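Local structure of oxidoreductase, zinc-binding dehydrogenase family (Myxococcus xanthus, 5K1S) at residues R41-V47 with E87-T92; V51-V56 with R354-P359; H173-R178 with L304-A308. The protein is a zinc-binding medium-chain reductase involved in the alternative de novo biosynthesis of isovaleryl coenzyme A, probably using a nicotinamide cofactor. The contacts are given in a common frame with arbitrary orientation. Numbering follows the deposited sequence.

Interaction 1. Residues R41-V47 with E87-T92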
loop_
_atom_site.group_PDB
_atom_site.type_symbol
_atom_site.label_atom_id
_atom_site.label_comp_id
_atom_site.label_asym_id
_atom_site.label_seq_id
_atom_site.Cartn_x
_atom_site.Cartn_y
_atom_site.Cartn_z
ATOM N N ARG A 41 11.015 40.297 -1.870
ATOM C CA ARG A 41 10.188 41.042 -0.938
ATOM C C ARG A 41 9.045 40.170 -0.445
ATOM O O ARG A 41 8.303 39.619 -1.268
ATOM C CB ARG A 41 9.629 42.303 -1.609
ATOM C CG ARG A 41 10.694 43.310 -2.037
ATOM C CD ARG A 41 11.529 43.767 -0.855
ATOM N NE ARG A 41 10.692 44.221 0.252
ATOM C CZ ARG A 41 11.116 44.370 1.502
ATOM N NH1 ARG A 41 12.376 44.096 1.819
ATOM N NH2 ARG A 41 10.275 44.789 2.439
ATOM N N PRO A 42 8.860 40.018 0.867
ATOM C CA PRO A 42 7.746 39.201 1.357
ATOM C C PRO A 42 6.420 39.937 1.254
ATOM O O PRO A 42 6.309 41.114 1.603
ATOM C CB PRO A 42 8.121 38.941 2.821
ATOM C CG PRO A 42 8.896 40.147 3.212
ATOM C CD PRO A 42 9.660 40.570 1.977
ATOM N N GLY A 43 5.410 39.227 0.767
ATOM C CA GLY A 43 4.067 39.746 0.668
ATOM C C GLY A 43 3.163 39.193 1.749
ATOM O O GLY A 43 3.612 38.650 2.764
ATOM N N ARG A 44 1.860 39.331 1.525
ATOM C CA ARG A 44 0.886 38.853 2.495
ATOM C C ARG A 44 1.050 37.355 2.718
ATOM O O ARG A 44 1.166 36.579 1.765
ATOM C CB ARG A 44 -0.530 39.175 2.021
ATOM C CG ARG A 44 -1.619 38.479 2.819
ATOM C CD ARG A 44 -2.909 39.281 2.836
ATOM N NE ARG A 44 -2.764 40.528 3.586
ATOM C CZ ARG A 44 -3.782 41.268 4.016
ATOM N NH1 ARG A 44 -5.033 40.892 3.778
ATOM N NH2 ARG A 44 -3.548 42.386 4.691
ATOM N N GLY A 45 1.068 36.954 3.987
ATOM C CA GLY A 45 1.232 35.559 4.340
ATOM C C GLY A 45 2.614 34.998 4.107
ATOM O O GLY A 45 2.810 33.790 4.273
ATOM N N GLU A 46 3.579 35.830 3.732
ATOM C CA GLU A 46 4.931 35.384 3.430
ATOM C C GLU A 46 5.914 35.928 4.460
ATOM O O GLU A 46 5.592 36.789 5.281
ATOM C CB GLU A 46 5.340 35.819 2.019
ATOM C CG GLU A 46 4.495 35.208 0.916
ATOM C CD GLU A 46 4.956 35.620 -0.470
ATOM O OE1 GLU A 46 5.587 36.693 -0.595
ATOM O OE2 GLU A 46 4.693 34.870 -1.434
ATOM N N VAL A 47 7.136 35.409 4.391
ATOM C CA VAL A 47 8.190 35.713 5.349
ATOM C C VAL A 47 9.510 35.794 4.596
ATOM O O VAL A 47 9.768 34.990 3.694
ATOM C CB VAL A 47 8.245 34.645 6.463
ATOM C CG1 VAL A 47 9.633 34.545 7.081
ATOM C CG2 VAL A 47 7.211 34.953 7.538
ATOM N N GLU A 87 12.094 39.628 8.322
ATOM C CA GLU A 87 10.982 40.494 7.964
ATOM C C GLU A 87 9.754 39.627 7.738
ATOM O O GLU A 87 9.864 38.508 7.232
ATOM C CB GLU A 87 11.293 41.316 6.709
ATOM C CG GLU A 87 10.167 42.240 6.274
ATOM C CD GLU A 87 10.467 42.932 4.961
ATOM O OE1 GLU A 87 11.548 42.676 4.390
ATOM O OE2 GLU A 87 9.623 43.727 4.498
ATOM N N VAL A 88 8.593 40.151 8.118
ATOM C CA VAL A 88 7.324 39.464 7.934
ATOM C C VAL A 88 6.387 40.385 7.171
ATOM O O VAL A 88 6.414 41.607 7.358
ATOM C CB VAL A 88 6.694 39.046 9.281
ATOM C CG1 VAL A 88 7.659 38.175 10.074
ATOM C CG2 VAL A 88 6.284 40.271 10.090
ATOM N N GLY A 89 5.566 39.800 6.304
ATOM C CA GLY A 89 4.495 40.526 5.671
ATOM C C GLY A 89 3.250 40.460 6.527
ATOM O O GLY A 89 3.221 39.782 7.560
ATOM N N PRO A 90 2.197 41.168 6.127
ATOM C CA PRO A 90 0.935 41.071 6.865
ATOM C C PRO A 90 0.400 39.647 6.842
ATOM O O PRO A 90 0.749 38.834 5.983
ATOM C CB PRO A 90 0.005 42.038 6.120
ATOM C CG PRO A 90 0.628 42.228 4.778
ATOM C CD PRO A 90 2.103 42.084 4.978
ATOM N N ASP A 91 -0.457 39.347 7.817
ATOM C CA ASP A 91 -1.041 38.014 7.964
ATOM C C ASP A 91 0.043 36.965 8.213
ATOM O O ASP A 91 0.144 35.957 7.511
ATOM C CB ASP A 91 -1.891 37.649 6.745
ATOM C CG ASP A 91 -3.271 38.263 6.795
ATOM O OD1 ASP A 91 -3.933 38.146 7.848
ATOM O OD2 ASP A 91 -3.691 38.869 5.787
ATOM N N THR A 92 0.864 37.217 9.229
ATOM C CA THR A 92 1.870 36.264 9.701
ATOM C C THR A 92 1.788 36.180 11.221
ATOM O O THR A 92 2.769 36.421 11.930
ATOM C CB THR A 92 3.269 36.679 9.246
ATOM O OG1 THR A 92 3.525 38.030 9.651
ATOM C CG2 THR A 92 3.391 36.572 7.734
#

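Interaction 2. Residues V51-V56 with R354-P359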
loop_
_atom_site.group_PDB
_atom_site.type_symbol
_atom_site.label_atom_id
_atom_site.label_comp_id
_atom_site.label_asym_id
_atom_site.label_seq_id
_atom_site.Cartn_x
_atom_site.Cartn_y
_atom_site.Cartn_z
ATOM N N VAL A 51 19.042 33.108 5.047
ATOM C CA VAL A 51 19.459 31.714 4.962
ATOM C C VAL A 51 20.845 31.570 5.572
ATOM O O VAL A 51 21.808 32.201 5.120
ATOM C CB VAL A 51 19.442 31.226 3.509
ATOM C CG1 VAL A 51 19.755 29.734 3.446
ATOM C CG2 VAL A 51 18.093 31.522 2.859
ATOM N N HIS A 52 20.950 30.734 6.605
ATOM C CA HIS A 52 22.236 30.390 7.193
ATOM C C HIS A 52 22.814 29.101 6.632
ATOM O O HIS A 52 24.029 28.891 6.727
ATOM C CB HIS A 52 22.109 30.256 8.716
ATOM C CG HIS A 52 21.925 31.562 9.423
ATOM N ND1 HIS A 52 22.984 32.324 9.866
ATOM C CD2 HIS A 52 20.804 32.241 9.765
ATOM C CE1 HIS A 52 22.524 33.415 10.451
ATOM N NE2 HIS A 52 21.204 33.388 10.403
ATOM N N ALA A 53 21.980 28.244 6.051
ATOM C CA ALA A 53 22.441 26.982 5.494
ATOM C C ALA A 53 21.344 26.413 4.608
ATOM O O ALA A 53 20.154 26.643 4.846
ATOM C CB ALA A 53 22.809 25.986 6.600
ATOM N N CYS A 54 21.757 25.674 3.578
ATOM C CA CYS A 54 20.821 24.978 2.704
ATOM C C CYS A 54 21.398 23.619 2.352
ATOM O O CYS A 54 22.487 23.535 1.774
ATOM C CB CYS A 54 20.533 25.773 1.429
ATOM S SG CYS A 54 19.332 24.957 0.349
ATOM N N GLY A 55 20.667 22.563 2.691
ATOM C CA GLY A 55 21.128 21.227 2.389
ATOM C C GLY A 55 21.116 20.946 0.898
ATOM O O GLY A 55 20.257 21.419 0.155
ATOM N N VAL A 56 22.098 20.164 0.462
ATOM C CA VAL A 56 22.196 19.731 -0.927
ATOM C C VAL A 56 21.529 18.366 -1.028
ATOM O O VAL A 56 22.010 17.384 -0.456
ATOM C CB VAL A 56 23.653 19.675 -1.400
ATOM C CG1 VAL A 56 23.721 19.261 -2.870
ATOM C CG2 VAL A 56 24.334 21.019 -1.187
ATOM N N ARG A 354 25.500 13.989 4.474
ATOM C CA ARG A 354 24.758 15.122 3.943
ATOM C C ARG A 354 25.689 16.311 3.754
ATOM O O ARG A 354 26.498 16.621 4.637
ATOM C CB ARG A 354 23.599 15.496 4.871
ATOM C CG ARG A 354 22.306 14.743 4.580
ATOM C CD ARG A 354 21.674 15.212 3.273
ATOM N NE ARG A 354 20.466 14.461 2.931
ATOM C CZ ARG A 354 20.442 13.363 2.178
ATOM N NH1 ARG A 354 21.563 12.859 1.674
ATOM N NH2 ARG A 354 19.286 12.760 1.926
ATOM N N LEU A 355 25.574 16.965 2.602
ATOM C CA LEU A 355 26.317 18.178 2.303
ATOM C C LEU A 355 25.446 19.396 2.579
ATOM O O LEU A 355 24.219 19.344 2.468
ATOM C CB LEU A 355 26.780 18.192 0.845
ATOM C CG LEU A 355 27.719 17.055 0.441
ATOM C CD1 LEU A 355 27.918 17.047 -1.066
ATOM C CD2 LEU A 355 29.058 17.177 1.162
ATOM N N VAL A 356 26.097 20.498 2.942
ATOM C CA VAL A 356 25.404 21.726 3.316
ATOM C C VAL A 356 26.115 22.901 2.666
ATOM O O VAL A 356 27.347 22.991 2.710
ATOM C CB VAL A 356 25.355 21.906 4.847
ATOM C CG1 VAL A 356 24.671 23.214 5.210
ATOM C CG2 VAL A 356 24.636 20.730 5.497
ATOM N N LEU A 357 25.342 23.802 2.067
ATOM C CA LEU A 357 25.863 25.047 1.521
ATOM C C LEU A 357 25.616 26.173 2.518
ATOM O O LEU A 357 24.483 26.373 2.969
ATOM C CB LEU A 357 25.209 25.375 0.177
ATOM C CG LEU A 357 25.515 24.409 -0.969
ATOM C CD1 LEU A 357 24.689 24.764 -2.198
ATOM C CD2 LEU A 357 27.000 24.410 -1.306
ATOM N N VAL A 358 26.677 26.898 2.858
ATOM C CA VAL A 358 26.624 27.988 3.824
ATOM C C VAL A 358 26.778 29.298 3.053
ATOM O O VAL A 358 27.866 29.577 2.529
ATOM C CB VAL A 358 27.714 27.846 4.893
ATOM C CG1 VAL A 358 27.595 28.958 5.924
ATOM C CG2 VAL A 358 27.624 26.482 5.560
ATOM N N PRO A 359 25.735 30.125 2.944
ATOM C CA PRO A 359 25.896 31.401 2.251
ATOM C C PRO A 359 26.839 32.311 3.016
ATOM O O PRO A 359 26.971 32.195 4.246
ATOM C CB PRO A 359 24.466 31.973 2.218
ATOM C CG PRO A 359 23.571 30.812 2.469
ATOM C CD PRO A 359 24.342 29.900 3.362
#

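Interaction 3. Residues H173-R178 with L304-A308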
loop_
_atom_site.group_PDB
_atom_site.type_symbol
_atom_site.label_atom_id
_atom_site.label_comp_id
_atom_site.label_asym_id
_atom_site.label_seq_id
_atom_site.Cartn_x
_atom_site.Cartn_y
_atom_site.Cartn_z
ATOM N N HIS A 173 7.365 10.991 8.571
ATOM C CA HIS A 173 6.234 10.679 7.705
ATOM C C HIS A 173 6.154 9.183 7.422
ATOM O O HIS A 173 5.066 8.597 7.432
ATOM C CB HIS A 173 6.346 11.471 6.401
ATOM C CG HIS A 173 5.135 11.373 5.528
ATOM N ND1 HIS A 173 3.856 11.569 6.002
ATOM C CD2 HIS A 173 5.008 11.106 4.206
ATOM C CE1 HIS A 173 2.994 11.423 5.012
ATOM N NE2 HIS A 173 3.668 11.142 3.911
ATOM N N THR A 174 7.302 8.547 7.179
ATOM C CA THR A 174 7.331 7.128 6.838
ATOM C C THR A 174 7.103 6.253 8.065
ATOM O O THR A 174 6.215 5.394 8.070
ATOM C CB THR A 174 8.672 6.778 6.188
ATOM O OG1 THR A 174 8.896 7.627 5.056
ATOM C CG2 THR A 174 8.696 5.321 5.738
ATOM N N VAL A 175 7.903 6.458 9.113
ATOM C CA VAL A 175 7.874 5.569 10.269
ATOM C C VAL A 175 6.583 5.750 11.059
ATOM O O VAL A 175 5.957 4.769 11.480
ATOM C CB VAL A 175 9.114 5.818 11.148
ATOM C CG1 VAL A 175 9.098 4.927 12.386
ATOM C CG2 VAL A 175 10.390 5.595 10.344
ATOM N N ARG A 176 6.163 6.996 11.276
ATOM C CA ARG A 176 5.066 7.299 12.191
ATOM C C ARG A 176 3.747 7.541 11.469
ATOM O O ARG A 176 2.796 6.768 11.623
ATOM C CB ARG A 176 5.421 8.526 13.036
ATOM C CG ARG A 176 6.482 8.269 14.065
ATOM C CD ARG A 176 6.617 9.466 14.968
ATOM N NE ARG A 176 7.620 9.259 16.005
ATOM C CZ ARG A 176 8.021 10.204 16.849
ATOM N NH1 ARG A 176 7.506 11.425 16.775
ATOM N NH2 ARG A 176 8.939 9.929 17.764
ATOM N N THR A 177 3.670 8.619 10.688
ATOM C CA THR A 177 2.402 9.020 10.091
ATOM C C THR A 177 1.818 7.899 9.240
ATOM O O THR A 177 0.646 7.535 9.387
ATOM C CB THR A 177 2.598 10.286 9.255
ATOM O OG1 THR A 177 3.569 11.134 9.885
ATOM C CG2 THR A 177 1.290 11.038 9.119
ATOM N N ARG A 178 2.628 7.332 8.348
ATOM C CA ARG A 178 2.169 6.280 7.449
ATOM C C ARG A 178 2.411 4.890 8.027
ATOM O O ARG A 178 1.492 4.066 8.077
ATOM C CB ARG A 178 2.867 6.422 6.093
ATOM C CG ARG A 178 2.572 7.737 5.384
ATOM C CD ARG A 178 1.154 7.767 4.842
ATOM N NE ARG A 178 0.954 6.761 3.807
ATOM C CZ ARG A 178 -0.230 6.398 3.328
ATOM N NH1 ARG A 178 -1.340 6.954 3.794
ATOM N NH2 ARG A 178 -0.305 5.471 2.384
ATOM N N LEU A 304 2.264 0.461 1.472
ATOM C CA LEU A 304 1.874 1.849 1.673
ATOM C C LEU A 304 2.933 2.773 1.093
ATOM O O LEU A 304 4.130 2.577 1.326
ATOM C CB LEU A 304 1.683 2.150 3.161
ATOM C CG LEU A 304 0.822 1.160 3.947
ATOM C CD1 LEU A 304 0.807 1.532 5.422
ATOM C CD2 LEU A 304 -0.592 1.111 3.390
ATOM N N GLY A 305 2.492 3.780 0.344
ATOM C CA GLY A 305 3.389 4.806 -0.145
ATOM C C GLY A 305 3.465 5.990 0.805
ATOM O O GLY A 305 2.495 6.342 1.469
ATOM N N ALA A 306 4.648 6.598 0.866
ATOM C CA ALA A 306 4.889 7.777 1.689
ATOM C C ALA A 306 5.657 8.798 0.867
ATOM O O ALA A 306 6.680 8.464 0.260
ATOM C CB ALA A 306 5.669 7.421 2.959
ATOM N N TYR A 307 5.171 10.037 0.853
ATOM C CA TYR A 307 5.727 11.073 -0.005
ATOM C C TYR A 307 5.747 12.408 0.726
ATOM O O TYR A 307 4.797 12.755 1.431
ATOM C CB TYR A 307 4.913 11.193 -1.302
ATOM C CG TYR A 307 5.405 12.259 -2.258
ATOM C CD1 TYR A 307 6.612 12.116 -2.927
ATOM C CD2 TYR A 307 4.651 13.400 -2.505
ATOM C CE1 TYR A 307 7.063 13.084 -3.804
ATOM C CE2 TYR A 307 5.092 14.375 -3.383
ATOM C CZ TYR A 307 6.299 14.212 -4.031
ATOM O OH TYR A 307 6.742 15.180 -4.907
ATOM N N ALA A 308 6.844 13.146 0.559
ATOM C CA ALA A 308 6.947 14.514 1.056
ATOM C C ALA A 308 6.868 14.582 2.577
ATOM O O ALA A 308 6.805 13.553 3.255
ATOM C CB ALA A 308 5.852 15.383 0.435
#

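Interaction 1. Residues R41-V47 with E87-T92
Two main-chain hydrogen bonds tie 41-47 to 87-92. The N of Gly45 donates to the O of Pro90 at 2.8 Å and almost linearly (179°), and the N of Gly89 donates to the O of Glu46 at 3.2 Å and 167°. The turn that presents Gly45 is a type II beta turn from Gly43 to Glu46, closed by Glu46 N on Gly43 O at 3.0 Å; Gly45 occupies its third position with phi 71°, a value readily taken by a residue without CB. The carboxylate of Glu46 folds back over the same turn, its OE1 accepting from Gly43 N at 2.9 Å. In the other segment Thr92 OG1 donates to Gly89 O at 2.7 Å. The carbonyl of Gly43 also meets Gly89 CA at 3.6 Å in a CA-H...O contact; an ideal CB on Gly89 would clash with that oxygen. The turn and the 89-92 loop lie where antiparallel strands 46-56 and 80-88 of the GroES-like domain meet their loops, and the strand pairing reaches this end as the non-hydrogen-bonded pair Val47-Val88 (CA-CA 4.6 Å), with Val47 CG2 4.1 Å from Val88 CG1. Charges flank the backbone bonds. Arg41 NH2 forms a very short salt bridge, 2.4 Å, with Glu87 OE2, while its NH1 is hydrogen-bonded to Gln15. Arg44 NE lies 2.9 Å from Asp91 OD2, but the oxygen sits over the guanidinium face, so this salt bridge is electrostatic, with no N-H directed at it. Beyond the two segments, Gly45 and Val47 make backbone hydrogen bonds to Val146 and Ala144.

Interaction 2. Residues V51-V56 with R354-P359
Val56, Leu357 and Pro359 lose the largest areas here, 91, 59 and 51 Å². Val56 CG2 lies 3.6 Å from Leu357 CG and Val56 CB 4.1 Å from Leu355 CB, the three side chains sharing one face of the sheet. Beneath them strands 53-56 and 354-358 run antiparallel, their axes 4.5 Å apart at 145°. Cys54 and Leu357 form a hydrogen-bonded pair, N to O at 2.9 Å both ways, and Val56 N donates to Leu355 O at 3.0 Å. Ala53 CB meets Val356 CG1 at 3.6 Å, Val356 being on the opposite face. Pro359 ends the pairing, its CG 3.5 Å from Val51 O, near the classic beta bulge where His52 and Ala53 both face Ala82. The contact brings a strand near the C-terminus into the sheet of the GroES-like catalytic domain. Helix 339-347 packs on the Val56 face through His343 and Leu346, helix 158-161 touches Ala53 and Val356 through Asn159, and strand 80-88 flanks 46-56 on its other edge.

Interaction 3. Residues H173-R178 with L304-A308
Arg178 folds back over the strand end, its CG 3.9 Å from Ala306 CB and its NH2 3.9 Å from Leu304 CB, and 83 Å² of it is covered. The contact belongs to the Rossmann-type nucleotide-binding domain: helix 165-178 packs by its C-terminal end against 302-305, one of the two outermost strands, within this chain, of the six-stranded parallel sheet. All three chi angles of Arg178 up to chi3 are m, a curled conformation that brings the guanidinium onto the carbonyl of Gly305. Both bonds made there are weak: NE to O is 2.8 Å at 129°, NH2 to O is 3.1 Å at 122°. The helix ends in a wider pi-type turn, with Arg178 N donating to His173 O at 2.9 Å, and this turn puts His173 and Arg178 on the same side, toward 304-308. Thr174 CA is 5.7 Å from Ala306 CA.

The sheet runs on across the subunit interface, since Leu304 pairs antiparallel with a strand of the second subunit. Glu300 of that subunit accepts hydrogen bonds from His173 NE2 and Tyr307 N, while Glu313 of the same chain bonds His173 ND1. Both ring nitrogens are therefore engaged outside the two segments; at 3.2 Å from Tyr307 O, His173 NE2 has too poor an angle for a bond, and His173 CD2 lies 3.2 Å from Ala308 O.

Interactions 1 and 2 share strand 46-56 and its sheet, with centres 24 Å apart: the first holds the strand's entry through a turn, the second binds its far end to the C-terminal strand 354-358. Interaction 2 is the closest to the Cys57-His79-Cys166 zinc, the side chain of Arg354 coming about 6 Å from the metal. Interaction 3, on the cofactor-domain sheet, is centred 25 Å from interaction 2 and 31 Å from interaction 1; its Ala308 side chain is about 9 Å from that of Cys166, on the same helix 165-178, and its Tyr307 side chain about 9 Å from a bound zinc and from that of Cys123, a four-cysteine site ligand. Interaction 1 lies away from both metals.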